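Local coordinates for protein monoacylglycerol lipase (Palaeococcus ferrophilus, PDB 6QE2) that probably hydrolyses monoacylglycerols to free fatty acid and glycerol, as an archaeal monoacylglycerol lipase of the alpha/beta-hydrolase superfamily, at residues H20-H25 with D167-K172; F46-H51 with H86-L91. All blocks are in the same frame, centred on the assembly; numbering follows the deposited sequence.

Contact 1: residues H20-H25 with D167-K172; sequences HGLGEH and DRISGK
L22 and I169 each carry their leading branch anti to the backbone N (chi1 174° for CG of L22, -178° for CG1 of I169), and these extended side chains meet near their ends, crossing at about a right angle. The contact belongs to an alpha/beta-hydrolase fold: H20-H25 is the loop after strand 15-19, the HG-containing loop that in this family usually forms part of the oxyanion hole, and D167-K172 runs from the short strand 168-170 into helix 171-186. CD2 of L22 lies 4.0 Å from CD1 of I169, while its other methyl, CD1, rests 3.9 Å from the backbone O of R168. A bound lauryl dimethylamine-N-oxide touches both L22 and I169, so the apolar pair also packs against the detergent.

Behind L22 the loop is held by its own polar groups. A type II turn spans G21 to E24, with G23 at positive phi. OE2 of E24 accepts a hydrogen bond from N of G21 at 2.8 Å, through its anti lone pair, and OE1 forms a salt bridge with R28. On the partner strand, R168 turns outward, and its NE meets OD1 of D167 from above the carboxylate plane at 3.2 Å. The H20 ring is fixed from within the loop as well: ND1 donates to O of G21 over 2.8 Å, with that oxygen only 4° out of the ring plane.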
ATOM      1  N   HIS A  20      -2.904  -0.916  -4.136  1.00 22.96           N
ATOM      2  CA  HIS A  20      -3.761  -1.350  -3.023  1.00 22.66           C
ATOM      3  C   HIS A  20      -3.040  -2.403  -2.169  1.00 21.08           C
ATOM      4  O   HIS A  20      -1.918  -2.807  -2.448  1.00 23.45           O
ATOM      5  CB  HIS A  20      -5.133  -1.868  -3.538  1.00 23.52           C
ATOM      6  CG  HIS A  20      -5.094  -3.172  -4.300  1.00 21.13           C
ATOM      7  ND1 HIS A  20      -4.848  -4.388  -3.669  1.00 25.36           N
ATOM      8  CD2 HIS A  20      -5.295  -3.460  -5.605  1.00 22.72           C
ATOM      9  CE1 HIS A  20      -4.886  -5.357  -4.559  1.00 21.41           C
ATOM     10  NE2 HIS A  20      -5.164  -4.827  -5.743  1.00 24.08           N
ATOM     11  N   GLY A  21      -3.728  -2.800  -1.095  1.00 24.44           N
ATOM     12  CA  GLY A  21      -3.166  -3.681  -0.090  1.00 21.74           C
ATOM     13  C   GLY A  21      -3.714  -5.106  -0.201  1.00 24.99           C
ATOM     14  O   GLY A  21      -4.447  -5.461  -1.124  1.00 25.13           O
ATOM     15  N   LEU A  22      -3.399  -5.912   0.821  1.00 22.94           N
ATOM     16  CA  LEU A  22      -3.681  -7.339   0.744  1.00 25.08           C
ATOM     17  C   LEU A  22      -5.171  -7.560   0.844  1.00 23.09           C
ATOM     18  O   LEU A  22      -5.802  -7.056   1.765  1.00 25.74           O
ATOM     19  CB  LEU A  22      -3.001  -8.045   1.955  1.00 23.61           C
ATOM     20  CG  LEU A  22      -3.331  -9.538   2.110  1.00 23.62           C
ATOM     21  CD1 LEU A  22      -2.741 -10.354   0.990  1.00 26.87           C
ATOM     22  CD2 LEU A  22      -2.729 -10.012   3.410  1.00 27.72           C
ATOM     23  N   GLY A  23      -5.724  -8.393  -0.020  1.00 29.64           N
ATOM     24  CA  GLY A  23      -7.121  -8.781   0.087  1.00 25.02           C
ATOM     25  C   GLY A  23      -8.115  -7.775  -0.461  1.00 30.96           C
ATOM     26  O   GLY A  23      -9.310  -8.086  -0.510  1.00 27.58           O
ATOM     27  N   GLU A  24      -7.696  -6.543  -0.763  1.00 26.05           N
ATOM     28  CA  GLU A  24      -8.630  -5.546  -1.298  1.00 23.49           C
ATOM     29  C   GLU A  24      -8.351  -5.325  -2.778  1.00 27.22           C
ATOM     30  O   GLU A  24      -7.917  -6.265  -3.490  1.00 24.15           O
ATOM     31  CB  GLU A  24      -8.525  -4.272  -0.461  1.00 23.86           C
ATOM     32  CG  GLU A  24      -7.135  -3.609  -0.596  1.00 26.22           C
ATOM     33  CD  GLU A  24      -7.130  -2.135  -0.192  1.00 27.53           C
ATOM     34  OE1 GLU A  24      -8.190  -1.594   0.186  1.00 33.30           O
ATOM     35  OE2 GLU A  24      -6.030  -1.558  -0.181  1.00 26.62           O
ATOM     36  N   HIS A  25      -8.688  -4.133  -3.278  1.00 26.25           N
ATOM     37  CA  HIS A  25      -8.621  -3.914  -4.720  1.00 25.84           C
ATOM     38  C   HIS A  25      -8.754  -2.422  -4.940  1.00 25.46           C
ATOM     39  O   HIS A  25      -9.094  -1.670  -4.032  1.00 23.84           O
ATOM     40  CB  HIS A  25      -9.728  -4.669  -5.511  1.00 26.03           C
ATOM     41  CG  HIS A  25     -11.102  -4.306  -5.070  1.00 30.84           C
ATOM     42  ND1 HIS A  25     -11.868  -3.354  -5.728  1.00 27.90           N
ATOM     43  CD2 HIS A  25     -11.823  -4.706  -3.998  1.00 30.80           C
ATOM     44  CE1 HIS A  25     -13.021  -3.224  -5.086  1.00 34.06           C
ATOM     45  NE2 HIS A  25     -13.009  -4.032  -4.031  1.00 34.44           N
ATOM     46  N   ASP A 167      -9.870 -13.041   2.060  1.00 26.20           N
ATOM     47  CA  ASP A 167      -8.980 -13.177   3.207  1.00 31.20           C
ATOM     48  C   ASP A 167      -7.849 -14.165   2.947  1.00 32.64           C
ATOM     49  O   ASP A 167      -7.273 -14.711   3.895  1.00 33.63           O
ATOM     50  CB  ASP A 167      -9.778 -13.588   4.448  1.00 31.12           C
ATOM     51  CG  ASP A 167     -10.239 -15.038   4.408  1.00 38.38           C
ATOM     52  OD1 ASP A 167     -10.379 -15.609   3.305  1.00 39.81           O
ATOM     53  OD2 ASP A 167     -10.463 -15.610   5.494  1.00 56.46           O
ATOM     54  N   ARG A 168      -7.511 -14.391   1.687  1.00 27.00           N
ATOM     55  CA  ARG A 168      -6.501 -15.371   1.319  1.00 29.89           C
ATOM     56  C   ARG A 168      -5.127 -14.731   1.223  1.00 33.18           C
ATOM     57  O   ARG A 168      -4.986 -13.583   0.789  1.00 31.80           O
ATOM     58  CB  ARG A 168      -6.843 -16.026  -0.019  1.00 30.40           C
ATOM     59  CG  ARG A 168      -8.224 -16.647  -0.082  1.00 37.47           C
ATOM     60  CD  ARG A 168      -8.213 -18.010   0.581  1.00 38.49           C
ATOM     61  NE  ARG A 168      -8.543 -17.910   1.993  1.00 44.27           N
ATOM     62  CZ  ARG A 168      -8.261 -18.841   2.895  1.00 41.38           C
ATOM     63  NH1 ARG A 168      -7.620 -19.946   2.537  1.00 39.94           N
ATOM     64  NH2 ARG A 168      -8.613 -18.659   4.154  1.00 41.09           N
ATOM     65  N   ILE A 169      -4.114 -15.490   1.621  1.00 27.44           N
ATOM     66  CA  ILE A 169      -2.721 -15.128   1.397  1.00 26.12           C
ATOM     67  C   ILE A 169      -1.961 -16.419   1.136  1.00 32.25           C
ATOM     68  O   ILE A 169      -2.145 -17.409   1.854  1.00 28.71           O
ATOM     69  CB  ILE A 169      -2.116 -14.346   2.584  1.00 24.40           C
ATOM     70  CG1 ILE A 169      -0.666 -13.942   2.290  1.00 26.95           C
ATOM     71  CG2 ILE A 169      -2.199 -15.148   3.891  1.00 27.60           C
ATOM     72  CD1 ILE A 169      -0.070 -12.990   3.331  1.00 26.36           C
ATOM     73  N   SER A 170      -1.139 -16.426   0.098  1.00 27.13           N
ATOM     74  CA  SER A 170      -0.396 -17.633  -0.217  1.00 28.07           C
ATOM     75  C   SER A 170       0.901 -17.678   0.582  1.00 27.88           C
ATOM     76  O   SER A 170       1.331 -16.690   1.184  1.00 27.28           O
ATOM     77  CB  SER A 170      -0.106 -17.716  -1.714  1.00 28.48           C
ATOM     78  OG  SER A 170       0.906 -16.800  -2.088  1.00 29.99           O
ATOM     79  N   GLY A 171       1.514 -18.861   0.614  1.00 28.35           N
ATOM     80  CA  GLY A 171       2.806 -18.978   1.269  1.00 27.04           C
ATOM     81  C   GLY A 171       3.838 -18.057   0.650  1.00 30.92           C
ATOM     82  O   GLY A 171       4.629 -17.428   1.357  1.00 30.81           O
ATOM     83  N   LYS A 172       3.818 -17.941  -0.683  1.00 27.39           N
ATOM     84  CA  LYS A 172       4.739 -17.047  -1.378  1.00 26.79           C
ATOM     85  C   LYS A 172       4.522 -15.601  -0.950  1.00 26.22           C
ATOM     86  O   LYS A 172       5.480 -14.875  -0.656  1.00 29.42           O
ATOM     87  CB  LYS A 172       4.562 -17.192  -2.892  1.00 30.03           C
ATOM     88  CG  LYS A 172       5.493 -16.312  -3.710  1.00 36.50           C
ATOM     89  CD  LYS A 172       5.163 -16.380  -5.196  1.00 36.64           C
ATOM     90  CE  LYS A 172       6.284 -15.777  -6.024  1.00 48.35           C
ATOM     91  NZ  LYS A 172       5.916 -15.633  -7.461  1.00 55.23           N
TER

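Contact 2: residues F46-H51 with H86-L91. With LDA (lauryl dimethylamine-N-oxide), chain D.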
ATOM      1  N   PHE A  46      -4.550  -0.397 -10.743  1.00 24.09           N
ATOM      2  CA  PHE A  46      -4.532  -1.787 -11.165  1.00 21.92           C
ATOM      3  C   PHE A  46      -4.907  -2.635  -9.964  1.00 20.97           C
ATOM      4  O   PHE A  46      -4.773  -2.209  -8.817  1.00 23.26           O
ATOM      5  CB  PHE A  46      -3.160  -2.219 -11.716  1.00 21.81           C
ATOM      6  CG  PHE A  46      -2.071  -2.290 -10.665  1.00 25.38           C
ATOM      7  CD1 PHE A  46      -1.348  -1.161 -10.308  1.00 26.39           C
ATOM      8  CD2 PHE A  46      -1.789  -3.487 -10.022  1.00 25.42           C
ATOM      9  CE1 PHE A  46      -0.356  -1.228  -9.338  1.00 24.76           C
ATOM     10  CE2 PHE A  46      -0.802  -3.559  -9.043  1.00 25.73           C
ATOM     11  CZ  PHE A  46      -0.087  -2.425  -8.702  1.00 25.24           C
ATOM     12  N   ASP A  47      -5.383  -3.842 -10.237  1.00 25.69           N
ATOM     13  CA  ASP A  47      -5.608  -4.830  -9.194  1.00 27.02           C
ATOM     14  C   ASP A  47      -4.481  -5.848  -9.247  1.00 24.61           C
ATOM     15  O   ASP A  47      -4.134  -6.343 -10.324  1.00 24.85           O
ATOM     16  CB  ASP A  47      -6.975  -5.500  -9.354  1.00 26.51           C
ATOM     17  CG  ASP A  47      -8.127  -4.577  -8.972  1.00 26.97           C
ATOM     18  OD1 ASP A  47      -7.859  -3.453  -8.496  1.00 26.53           O
ATOM     19  OD2 ASP A  47      -9.302  -4.969  -9.135  1.00 29.80           O
ATOM     20  N   TRP A  48      -3.867  -6.110  -8.090  1.00 22.27           N
ATOM     21  CA  TRP A  48      -2.796  -7.093  -8.000  1.00 22.18           C
ATOM     22  C   TRP A  48      -3.240  -8.440  -8.551  1.00 20.89           C
ATOM     23  O   TRP A  48      -4.435  -8.762  -8.517  1.00 24.85           O
ATOM     24  CB  TRP A  48      -2.375  -7.317  -6.552  1.00 19.20           C
ATOM     25  CG  TRP A  48      -1.610  -6.241  -5.846  1.00 20.41           C
ATOM     26  CD1 TRP A  48      -1.952  -4.922  -5.712  1.00 24.51           C
ATOM     27  CD2 TRP A  48      -0.418  -6.424  -5.073  1.00 20.58           C
ATOM     28  NE1 TRP A  48      -1.025  -4.271  -4.933  1.00 23.92           N
ATOM     29  CE2 TRP A  48      -0.075  -5.172  -4.523  1.00 25.47           C
ATOM     30  CE3 TRP A  48       0.398  -7.527  -4.797  1.00 23.41           C
ATOM     31  CZ2 TRP A  48       1.053  -4.990  -3.722  1.00 23.18           C
ATOM     32  CZ3 TRP A  48       1.515  -7.347  -3.995  1.00 22.58           C
ATOM     33  CH2 TRP A  48       1.836  -6.086  -3.470  1.00 26.77           C
ATOM     34  N   PRO A  49      -2.308  -9.264  -9.019  1.00 24.39           N
ATOM     35  CA  PRO A  49      -2.637 -10.666  -9.296  1.00 29.74           C
ATOM     36  C   PRO A  49      -3.296 -11.296  -8.077  1.00 29.44           C
ATOM     37  O   PRO A  49      -2.914 -11.022  -6.936  1.00 24.87           O
ATOM     38  CB  PRO A  49      -1.272 -11.297  -9.592  1.00 29.98           C
ATOM     39  CG  PRO A  49      -0.406 -10.154 -10.036  1.00 28.71           C
ATOM     40  CD  PRO A  49      -0.893  -8.952  -9.277  1.00 27.26           C
ATOM     41  N   GLY A  50      -4.319 -12.112  -8.320  1.00 25.85           N
ATOM     42  CA  GLY A  50      -5.010 -12.746  -7.211  1.00 27.77           C
ATOM     43  C   GLY A  50      -5.852 -11.809  -6.383  1.00 29.87           C
ATOM     44  O   GLY A  50      -6.180 -12.128  -5.236  1.00 28.39           O
ATOM     45  N   HIS A  51      -6.205 -10.646  -6.929  1.00 24.70           N
ATOM     46  CA  HIS A  51      -6.964  -9.637  -6.208  1.00 22.49           C
ATOM     47  C   HIS A  51      -7.955  -8.979  -7.151  1.00 26.50           C
ATOM     48  O   HIS A  51      -7.706  -8.873  -8.354  1.00 28.40           O
ATOM     49  CB  HIS A  51      -6.059  -8.550  -5.620  1.00 23.30           C
ATOM     50  CG  HIS A  51      -5.267  -8.998  -4.433  1.00 25.81           C
ATOM     51  ND1 HIS A  51      -4.126  -9.762  -4.544  1.00 27.71           N
ATOM     52  CD2 HIS A  51      -5.453  -8.784  -3.111  1.00 22.84           C
ATOM     53  CE1 HIS A  51      -3.645 -10.005  -3.339  1.00 26.98           C
ATOM     54  NE2 HIS A  51      -4.429  -9.420  -2.451  1.00 24.39           N
ATOM     55  N   HIS A  86      -1.162   1.661  -0.028  1.00 22.57           N
ATOM     56  CA  HIS A  86      -1.744   1.461   1.294  1.00 22.69           C
ATOM     57  C   HIS A  86      -1.429   0.064   1.813  1.00 23.35           C
ATOM     58  O   HIS A  86      -1.656  -0.929   1.113  1.00 22.63           O
ATOM     59  CB  HIS A  86      -3.258   1.677   1.269  1.00 22.72           C
ATOM     60  CG  HIS A  86      -3.943   1.217   2.517  1.00 22.35           C
ATOM     61  ND1 HIS A  86      -3.839   1.894   3.715  1.00 23.42           N
ATOM     62  CD2 HIS A  86      -4.721   0.137   2.761  1.00 27.23           C
ATOM     63  CE1 HIS A  86      -4.532   1.254   4.639  1.00 28.34           C
ATOM     64  NE2 HIS A  86      -5.073   0.183   4.089  1.00 27.31           N
ATOM     65  N   SER A  87      -0.911   0.004   3.043  1.00 23.26           N
ATOM     66  CA  SER A  87      -0.665  -1.257   3.779  1.00 26.52           C
ATOM     67  C   SER A  87       0.360  -2.116   3.045  1.00 22.32           C
ATOM     68  O   SER A  87       1.533  -1.697   2.936  1.00 23.84           O
ATOM     69  CB  SER A  87      -2.040  -1.896   4.006  1.00 31.80           C
ATOM     70  OG  SER A  87      -1.905  -2.871   5.063  1.00 34.33           O
ATOM     71  N   LEU A  88       0.008  -3.342   2.601  1.00 21.75           N
ATOM     72  CA  LEU A  88       0.890  -4.077   1.691  1.00 21.94           C
ATOM     73  C   LEU A  88       1.312  -3.182   0.520  1.00 23.40           C
ATOM     74  O   LEU A  88       2.476  -3.208   0.081  1.00 21.83           O
ATOM     75  CB  LEU A  88       0.179  -5.329   1.203  1.00 23.94           C
ATOM     76  CG  LEU A  88       0.912  -6.076   0.091  1.00 32.79           C
ATOM     77  CD1 LEU A  88       2.274  -6.553   0.559  1.00 32.83           C
ATOM     78  CD2 LEU A  88       0.093  -7.297  -0.342  1.00 36.11           C
ATOM     79  N   GLY A  89       0.399  -2.342   0.039  1.00 23.93           N
ATOM     80  CA  GLY A  89       0.770  -1.484  -1.086  1.00 20.43           C
ATOM     81  C   GLY A  89       1.702  -0.366  -0.649  1.00 20.79           C
ATOM     82  O   GLY A  89       2.593   0.040  -1.401  1.00 22.93           O
ATOM     83  N   GLY A  90       1.604   0.048   0.630  1.00 20.15           N
ATOM     84  CA  GLY A  90       2.530   1.041   1.146  1.00 20.78           C
ATOM     85  C   GLY A  90       3.933   0.489   1.292  1.00 21.25           C
ATOM     86  O   GLY A  90       4.911   1.158   0.951  1.00 21.02           O
ATOM     87  N   LEU A  91       4.051  -0.744   1.796  1.00 19.24           N
ATOM     88  CA  LEU A  91       5.344  -1.414   1.797  1.00 21.81           C
ATOM     89  C   LEU A  91       5.899  -1.530   0.387  1.00 22.28           C
ATOM     90  O   LEU A  91       7.089  -1.285   0.153  1.00 21.92           O
ATOM     91  CB  LEU A  91       5.206  -2.796   2.438  1.00 20.17           C
ATOM     92  CG  LEU A  91       6.417  -3.722   2.311  1.00 25.68           C
ATOM     93  CD1 LEU A  91       7.641  -3.132   2.981  1.00 21.49           C
ATOM     94  CD2 LEU A  91       6.092  -5.092   2.890  1.00 24.41           C
TER
HETATM   95  N1  LDA D 302      -0.690  -6.362   5.831  1.00 50.61           N
HETATM   96  O1  LDA D 302      -0.336  -5.645   4.886  1.00 56.81           O
HETATM   97  CM1 LDA D 302      -2.092  -6.720   5.654  1.00 56.64           C
HETATM   98  CM2 LDA D 302      -0.499  -5.639   7.081  1.00 39.38           C
HETATM   99  C1  LDA D 302       0.103  -7.571   5.853  1.00 46.96           C
HETATM  100  C2  LDA D 302      -0.623  -8.570   6.729  1.00 35.48           C
HETATM  101  C3  LDA D 302      -0.032  -9.949   6.526  1.00 42.11           C
HETATM  102  C4  LDA D 302      -0.638 -10.934   7.509  1.00 48.25           C
HETATM  103  C5  LDA D 302       0.137 -12.236   7.505  1.00 56.10           C
HETATM  104  C6  LDA D 302      -0.674 -13.348   8.142  1.00 50.53           C
HETATM  105  C7  LDA D 302       0.193 -14.579   8.319  1.00 51.21           C
HETATM  106  C8  LDA D 302      -0.256 -15.679   7.381  1.00 50.67           C
HETATM  107  C9  LDA D 302       0.922 -16.256   6.622  1.00 49.58           C
HETATM  108  C10 LDA D 302       1.200 -17.684   7.066  1.00 63.25           C
HETATM  109  C11 LDA D 302       2.117 -18.397   6.085  1.00 53.18           C
HETATM  110  C12 LDA D 302       1.951 -17.838   4.694  1.00 49.40           C
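W48 lays the six-membered ring of its indole under L88, whose CD2 sits over one face, 4.1 Å from the ring centroid and 24° off the normal, a CH-pi contact. L88 directly follows S87 in the GHSLGG sequence of an apparent nucleophile elbow, the sharp strand-to-helix turn of alpha/beta hydrolases, where S87 is the probable nucleophile and hydrogen-bonds H233. The overlap therefore joins the start of helix 88-99 to the loop after strand 42-46.

Two torsions bring the groups together. CG of W48 stands anti to its carbonyl carbon (chi1 -72°), directing the indole toward the helix, while L88 extends CG anti to the backbone N. The branch point itself makes the closest approach, CG of L88 lying 3.7 Å from CH2 of W48. Further along the indole, CA of G89 comes within 4.4 Å of CZ2. N of G89 donates to O of H86 at 2.7 Å, a bond that spans the turn from the strand end into helix 88-99.

At the elbow, O1 of the lauryl dimethylamine-N-oxide lies 3.2 Å from OG of S87 and 3.3 Å from N of L88, so the detergent's polar head occupies what is probably the catalytic centre. In the loop that carries W48, H51 closes a type II turn begun at W48 itself. Its ring is steadied by ND1, which donates to O of P49 at 3.0 Å with an N-H...O angle of 170°, approaching from above the carbonyl plane.

Followed from the N terminus, the chain leaves strand 15-19 through H20-H25, then runs through helix 30-38 and strand 42-46, whose last residue opens F46-H51. Helix 63-77 follows, and strand 82-86 runs into H86-L91, where contact 2 closes a loop of 34 intervening residues. Only much later does D167-K172 return to H20-H25, so contact 1 closes a loop of 141 residues with contact 2 nested wholly inside it. Their centres are 7 Å apart, and they touch directly: NE2 of H20 lies 3.0 Å from N of W48, a probable hydrogen bond. Together they tie loops beside the central sheet to helix 88-99 and to the two-stranded sheet of 139-141 and 168-170.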